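Local atomic coordinates of conjugal transfer protein TRWB (Escherichia coli, PDB entry 1E9R), a protein that probably couples DNA processing to transport in bacterial conjugation, as a hexameric P-loop NTPase that resembles ring helicases. Residues L152-T157 and R170-W175; K113-F118 and P219-M224. All blocks are in the same frame, centred on the assembly; numbering follows the deposited sequence.

Contact 1 of 2, residues L152-T157 and R170-W175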
loop_
_atom_site.group_PDB
_atom_site.type_symbol
_atom_site.label_atom_id
_atom_site.label_comp_id
_atom_site.label_asym_id
_atom_site.label_seq_id
_atom_site.Cartn_x
_atom_site.Cartn_y
_atom_site.Cartn_z
ATOM N N LEU B 152 -0.085 25.173 -18.661
ATOM C CA LEU B 152 1.007 25.948 -19.255
ATOM C C LEU B 152 0.640 26.259 -20.708
ATOM O O LEU B 152 0.689 27.409 -21.135
ATOM C CB LEU B 152 2.322 25.163 -19.232
ATOM C CG LEU B 152 3.423 25.829 -20.072
ATOM C CD1 LEU B 152 3.824 27.163 -19.452
ATOM C CD2 LEU B 152 4.621 24.913 -20.174
ATOM N N LEU B 153 0.274 25.225 -21.460
ATOM C CA LEU B 153 -0.116 25.401 -22.850
ATOM C C LEU B 153 -1.356 26.290 -22.933
ATOM O O LEU B 153 -1.459 27.149 -23.810
ATOM C CB LEU B 153 -0.401 24.046 -23.498
ATOM C CG LEU B 153 -0.903 24.084 -24.948
ATOM C CD1 LEU B 153 0.063 24.850 -25.807
ATOM C CD2 LEU B 153 -1.058 22.681 -25.478
ATOM N N LEU B 154 -2.292 26.093 -22.009
ATOM C CA LEU B 154 -3.504 26.887 -22.005
ATOM C C LEU B 154 -3.259 28.355 -21.714
ATOM O O LEU B 154 -3.615 29.207 -22.520
ATOM C CB LEU B 154 -4.507 26.356 -20.989
ATOM C CG LEU B 154 -5.841 27.114 -20.981
ATOM C CD1 LEU B 154 -6.617 26.817 -22.260
ATOM C CD2 LEU B 154 -6.655 26.708 -19.753
ATOM N N ARG B 155 -2.642 28.665 -20.577
ATOM C CA ARG B 155 -2.436 30.063 -20.220
ATOM C C ARG B 155 -1.582 30.876 -21.190
ATOM O O ARG B 155 -1.857 32.056 -21.416
ATOM C CB ARG B 155 -1.904 30.181 -18.784
ATOM C CG ARG B 155 -0.443 29.871 -18.582
ATOM C CD ARG B 155 -0.056 30.085 -17.122
ATOM N NE ARG B 155 -0.151 28.854 -16.349
ATOM C CZ ARG B 155 0.866 28.018 -16.166
ATOM N NH1 ARG B 155 2.051 28.287 -16.696
ATOM N NH2 ARG B 155 0.695 26.904 -15.468
ATOM N N GLU B 156 -0.562 30.259 -21.781
ATOM C CA GLU B 156 0.280 30.973 -22.735
ATOM C C GLU B 156 -0.432 31.173 -24.078
ATOM O O GLU B 156 -0.354 32.253 -24.662
ATOM C CB GLU B 156 1.607 30.241 -22.939
ATOM C CG GLU B 156 2.542 30.342 -21.740
ATOM C CD GLU B 156 2.727 31.781 -21.251
ATOM O OE1 GLU B 156 3.160 32.644 -22.045
ATOM O OE2 GLU B 156 2.440 32.052 -20.066
ATOM N N THR B 157 -1.131 30.150 -24.561
ATOM C CA THR B 157 -1.852 30.266 -25.827
ATOM C C THR B 157 -2.947 31.315 -25.699
ATOM O O THR B 157 -3.045 32.222 -26.517
ATOM C CB THR B 157 -2.499 28.925 -26.239
ATOM O OG1 THR B 157 -1.479 27.939 -26.398
ATOM C CG2 THR B 157 -3.254 29.069 -27.556
ATOM N N ARG B 170 -12.625 29.091 -29.953
ATOM C CA ARG B 170 -12.463 28.258 -31.131
ATOM C C ARG B 170 -11.001 28.323 -31.569
ATOM O O ARG B 170 -10.392 27.303 -31.885
ATOM C CB ARG B 170 -13.398 28.752 -32.234
ATOM C CG ARG B 170 -13.819 27.688 -33.241
ATOM C CD ARG B 170 -15.300 27.836 -33.606
ATOM N NE ARG B 170 -16.170 27.050 -32.728
ATOM C CZ ARG B 170 -17.501 27.148 -32.696
ATOM N NH1 ARG B 170 -18.126 28.011 -33.493
ATOM N NH2 ARG B 170 -18.210 26.374 -31.877
ATOM N N GLU B 171 -10.434 29.525 -31.570
ATOM C CA GLU B 171 -9.030 29.713 -31.946
ATOM C C GLU B 171 -8.102 29.026 -30.941
ATOM O O GLU B 171 -7.087 28.427 -31.316
ATOM C CB GLU B 171 -8.681 31.207 -32.008
ATOM C CG GLU B 171 -8.861 31.846 -33.381
ATOM C CD GLU B 171 -7.909 31.268 -34.420
ATOM O OE1 GLU B 171 -6.672 31.409 -34.240
ATOM O OE2 GLU B 171 -8.400 30.670 -35.414
ATOM N N LEU B 172 -8.462 29.136 -29.665
ATOM C CA LEU B 172 -7.715 28.534 -28.573
ATOM C C LEU B 172 -7.726 27.022 -28.743
ATOM O O LEU B 172 -6.702 26.357 -28.610
ATOM C CB LEU B 172 -8.362 28.907 -27.239
ATOM C CG LEU B 172 -7.690 28.383 -25.974
ATOM C CD1 LEU B 172 -6.268 28.917 -25.858
ATOM C CD2 LEU B 172 -8.507 28.817 -24.786
ATOM N N PHE B 173 -8.894 26.478 -29.048
ATOM C CA PHE B 173 -9.013 25.045 -29.229
ATOM C C PHE B 173 -8.250 24.566 -30.461
ATOM O O PHE B 173 -7.687 23.471 -30.453
ATOM C CB PHE B 173 -10.484 24.661 -29.343
ATOM C CG PHE B 173 -10.730 23.180 -29.409
ATOM C CD1 PHE B 173 -10.670 22.400 -28.264
ATOM C CD2 PHE B 173 -11.066 22.570 -30.614
ATOM C CE1 PHE B 173 -10.948 21.032 -28.319
ATOM C CE2 PHE B 173 -11.349 21.200 -30.680
ATOM C CZ PHE B 173 -11.292 20.432 -29.534
ATOM N N HIS B 174 -8.226 25.379 -31.516
ATOM C CA HIS B 174 -7.531 24.993 -32.742
ATOM C C HIS B 174 -6.043 24.838 -32.484
ATOM O O HIS B 174 -5.435 23.806 -32.768
ATOM C CB HIS B 174 -7.731 26.043 -33.843
ATOM C CG HIS B 174 -6.862 25.819 -35.044
ATOM N ND1 HIS B 174 -7.063 24.774 -35.925
ATOM C CD2 HIS B 174 -5.735 26.448 -35.460
ATOM C CE1 HIS B 174 -6.096 24.768 -36.826
ATOM N NE2 HIS B 174 -5.276 25.773 -36.565
ATOM N N TRP B 175 -5.458 25.895 -31.949
ATOM C CA TRP B 175 -4.047 25.907 -31.656
ATOM C C TRP B 175 -3.613 24.821 -30.693
ATOM O O TRP B 175 -2.660 24.095 -30.958
ATOM C CB TRP B 175 -3.667 27.273 -31.094
ATOM C CG TRP B 175 -3.547 28.320 -32.150
ATOM C CD1 TRP B 175 -4.286 29.473 -32.278
ATOM C CD2 TRP B 175 -2.637 28.301 -33.251
ATOM N NE1 TRP B 175 -3.884 30.166 -33.397
ATOM C CE2 TRP B 175 -2.875 29.468 -34.011
ATOM C CE3 TRP B 175 -1.641 27.404 -33.668
ATOM C CZ2 TRP B 175 -2.152 29.759 -35.166
ATOM C CZ3 TRP B 175 -0.927 27.695 -34.807
ATOM C CH2 TRP B 175 -1.184 28.863 -35.548
#
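A helix-helix packing contact in the mainly helical part of the chain joins helix 141-163 to helix 169-178 through Leu-154, Thr-157, Leu-172 and Trp-175. The two helices follow one another in sequence, and their N-to-C directions make an angle of 133°, closer to antiparallel than to parallel. The segment axes come within 10.5 Å. Leu-172 and Thr-157 carry the larger share, and the two methyls of Leu-172 meet different partners. Leu-172 CD1 rests on the methyl of Thr-157, 3.5 Å from Thr-157 CG2. Leu-172 CD2 meets Leu-154 CD1 at 3.7 Å, with the two leucine side chains about perpendicular. Thr-157 CG2 also touches Trp-175 CB at 4.0 Å, while the indole itself leads away. Thr-157 can offer its methyl because OG1 lies beside its own backbone N (chi1 -60°). Thr-157 OG1 bonds back to Leu-153 O at 2.7 Å, which gives this buried hydroxyl a partner in its own helix. Thr-157 N reaches the same oxygen from the opposite face of its plane. Beyond the pair, Thr-157 packs on Phe-187 and Leu-188 of helix 181-188, Trp-175 stacks with Phe-187, and Leu-153 leans on helix 201-217.

Contact 2 of 2, residues K113-F118 and P219-M224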
loop_
_atom_site.group_PDB
_atom_site.type_symbol
_atom_site.label_atom_id
_atom_site.label_comp_id
_atom_site.label_asym_id
_atom_site.label_seq_id
_atom_site.Cartn_x
_atom_site.Cartn_y
_atom_site.Cartn_z
ATOM N N LYS B 113 -26.426 32.590 -20.297
ATOM C CA LYS B 113 -25.686 33.809 -20.598
ATOM C C LYS B 113 -24.512 33.358 -21.471
ATOM O O LYS B 113 -24.208 32.156 -21.535
ATOM C CB LYS B 113 -25.146 34.440 -19.316
ATOM C CG LYS B 113 -26.195 34.702 -18.255
ATOM C CD LYS B 113 -27.059 35.900 -18.584
ATOM C CE LYS B 113 -26.224 37.165 -18.677
ATOM N NZ LYS B 113 -27.069 38.358 -18.981
ATOM N N GLY B 114 -23.865 34.304 -22.150
ATOM C CA GLY B 114 -22.724 33.966 -22.989
ATOM C C GLY B 114 -21.485 34.033 -22.124
ATOM O O GLY B 114 -21.388 34.933 -21.291
ATOM N N TRP B 115 -20.533 33.116 -22.308
ATOM C CA TRP B 115 -19.348 33.124 -21.451
ATOM C C TRP B 115 -18.163 32.308 -21.960
ATOM O O TRP B 115 -18.325 31.376 -22.750
ATOM C CB TRP B 115 -19.752 32.596 -20.062
ATOM C CG TRP B 115 -18.623 32.473 -19.062
ATOM C CD1 TRP B 115 -18.219 33.413 -18.155
ATOM C CD2 TRP B 115 -17.772 31.335 -18.867
ATOM N NE1 TRP B 115 -17.174 32.929 -17.402
ATOM C CE2 TRP B 115 -16.878 31.657 -17.820
ATOM C CE3 TRP B 115 -17.675 30.072 -19.477
ATOM C CZ2 TRP B 115 -15.901 30.760 -17.366
ATOM C CZ3 TRP B 115 -16.704 29.184 -19.027
ATOM C CH2 TRP B 115 -15.830 29.536 -17.979
ATOM N N SER B 116 -16.973 32.676 -21.482
ATOM C CA SER B 116 -15.719 31.982 -21.791
ATOM C C SER B 116 -14.838 32.443 -20.651
ATOM O O SER B 116 -15.034 33.546 -20.149
ATOM C CB SER B 116 -15.104 32.448 -23.110
ATOM O OG SER B 116 -14.270 33.585 -22.910
ATOM N N PHE B 117 -13.867 31.636 -20.241
ATOM C CA PHE B 117 -13.031 32.048 -19.132
ATOM C C PHE B 117 -12.298 33.356 -19.395
ATOM O O PHE B 117 -11.816 33.993 -18.461
ATOM C CB PHE B 117 -12.045 30.941 -18.738
ATOM C CG PHE B 117 -10.847 30.827 -19.632
ATOM C CD1 PHE B 117 -10.908 30.115 -20.816
ATOM C CD2 PHE B 117 -9.644 31.420 -19.273
ATOM C CE1 PHE B 117 -9.783 29.997 -21.629
ATOM C CE2 PHE B 117 -8.520 31.308 -20.079
ATOM C CZ PHE B 117 -8.590 30.594 -21.257
ATOM N N PHE B 118 -12.226 33.775 -20.654
ATOM C CA PHE B 118 -11.553 35.033 -20.970
ATOM C C PHE B 118 -12.185 36.193 -20.199
ATOM O O PHE B 118 -11.501 37.136 -19.795
ATOM C CB PHE B 118 -11.624 35.339 -22.473
ATOM C CG PHE B 118 -10.601 34.610 -23.299
ATOM C CD1 PHE B 118 -9.281 35.038 -23.325
ATOM C CD2 PHE B 118 -10.954 33.492 -24.049
ATOM C CE1 PHE B 118 -8.314 34.362 -24.089
ATOM C CE2 PHE B 118 -9.998 32.807 -24.818
ATOM C CZ PHE B 118 -8.673 33.246 -24.837
ATOM N N PRO B 219 -13.483 21.087 -25.106
ATOM C CA PRO B 219 -14.700 20.895 -25.916
ATOM C C PRO B 219 -15.955 21.729 -25.566
ATOM O O PRO B 219 -16.345 22.613 -26.334
ATOM C CB PRO B 219 -14.932 19.391 -25.818
ATOM C CG PRO B 219 -13.515 18.864 -25.854
ATOM C CD PRO B 219 -12.787 19.803 -24.895
ATOM N N GLU B 220 -16.576 21.462 -24.418
ATOM C CA GLU B 220 -17.776 22.194 -24.012
ATOM C C GLU B 220 -17.572 23.701 -23.850
ATOM O O GLU B 220 -18.522 24.475 -23.926
ATOM C CB GLU B 220 -18.329 21.608 -22.719
ATOM C CG GLU B 220 -18.791 20.171 -22.850
ATOM C CD GLU B 220 -19.768 19.963 -24.004
ATOM O OE1 GLU B 220 -20.688 20.795 -24.173
ATOM O OE2 GLU B 220 -19.624 18.960 -24.735
ATOM N N HIS B 221 -16.337 24.119 -23.618
ATOM C CA HIS B 221 -16.034 25.536 -23.471
ATOM C C HIS B 221 -16.132 26.174 -24.848
ATOM O O HIS B 221 -16.459 27.355 -24.985
ATOM C CB HIS B 221 -14.603 25.727 -22.949
ATOM C CG HIS B 221 -14.423 25.374 -21.507
ATOM N ND1 HIS B 221 -14.440 26.317 -20.503
ATOM C CD2 HIS B 221 -14.217 24.181 -20.899
ATOM C CE1 HIS B 221 -14.249 25.724 -19.338
ATOM N NE2 HIS B 221 -14.112 24.428 -19.550
ATOM N N VAL B 222 -15.828 25.376 -25.865
ATOM C CA VAL B 222 -15.840 25.849 -27.238
ATOM C C VAL B 222 -17.261 26.003 -27.744
ATOM O O VAL B 222 -17.603 27.014 -28.352
ATOM C CB VAL B 222 -15.074 24.873 -28.179
ATOM C CG1 VAL B 222 -15.101 25.404 -29.602
ATOM C CG2 VAL B 222 -13.631 24.701 -27.714
ATOM N N THR B 223 -18.083 24.995 -27.480
ATOM C CA THR B 223 -19.470 24.990 -27.915
ATOM C C THR B 223 -20.375 25.869 -27.051
ATOM O O THR B 223 -21.533 26.102 -27.395
ATOM C CB THR B 223 -20.017 23.557 -27.922
ATOM O OG1 THR B 223 -20.054 23.044 -26.584
ATOM C CG2 THR B 223 -19.123 22.666 -28.780
ATOM N N MET B 224 -19.838 26.353 -25.935
ATOM C CA MET B 224 -20.587 27.208 -25.026
ATOM C C MET B 224 -20.897 28.524 -25.713
ATOM O O MET B 224 -19.999 29.188 -26.227
ATOM C CB MET B 224 -19.771 27.494 -23.762
ATOM C CG MET B 224 -20.548 27.404 -22.435
ATOM S SD MET B 224 -21.653 28.757 -21.993
ATOM C CE MET B 224 -22.922 27.898 -21.240
HETATM O O HOH W 1 -16.565 29.235 -23.059
HETATM O O HOH W 2 -13.922 29.234 -21.429
#
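Trp-115 and His-221 are brought together by their first torsions. The indole CG is anti to the backbone N (chi1 177°), while the imidazole CG stands beside its own backbone N (chi1 -73°). The two side chains then lie side by side and point the same way. His-221 ND1 sits at the edge of the indole, near its plane, 3.9 Å from Trp-115 CZ3. This is a van der Waals contact. The indole N-H is used elsewhere: Trp-115 NE1 bonds to Glu-120 OE2, which probably limits the rotation of the ring. Phe-117 N lies over one face of the indole, toward its rim.

Two waters supply the polar links. The first donates to both backbone carbonyls, 2.8 Å from Trp-115 O and 2.7 Å from His-221 O. The second accepts from Phe-117 N at 2.7 Å and lies 3.1 Å from His-221 ND1. It also sits in the plane of the Phe-117 ring, at its edge. The buried imidazole nitrogen thus has a polar partner.

Met-224 extends the contact just after the short helix. Met-224 CB points toward the loop and comes 4.3 Å from Trp-115 O. Met-224 SD lies 4.3 Å from Lys-113 O, a loose approach. Direct backbone bonds run just beyond, from Trp-115 to Pro-225 and from Gly-114 to Phe-229. Helix 252-269 packs against this group: Trp-262 meets the Trp-115 ring edge-to-face, and Leu-258 touches both His-221 and Met-224.

The arrangement is a water-bridged packing of an extended loop against a short helix. It lies where the chain passes between the strands of the P-loop NTPase sheet and the helical part of the protein.

Overall arrangement
From the N terminus, the chain leaves strand 103-105, the outermost strand within this chain at one end of the large mixed sheet, and enters the loop holding 113-118. It then runs through helices, and contact 1 closes a short loop between helices 141-163 and 169-178. After helices 181-188 and 201-217 it returns at 219-224, where contact 2 closes a much longer loop of 100 residues. The shorter loop lies wholly within the longer one. The contacts' centres are about 13 Å apart and they touch: Phe-173 packs on Val-222, and Leu-172 on Phe-117. Together they tie the helical part to the chain leading from the sheet and back toward strand 243-247.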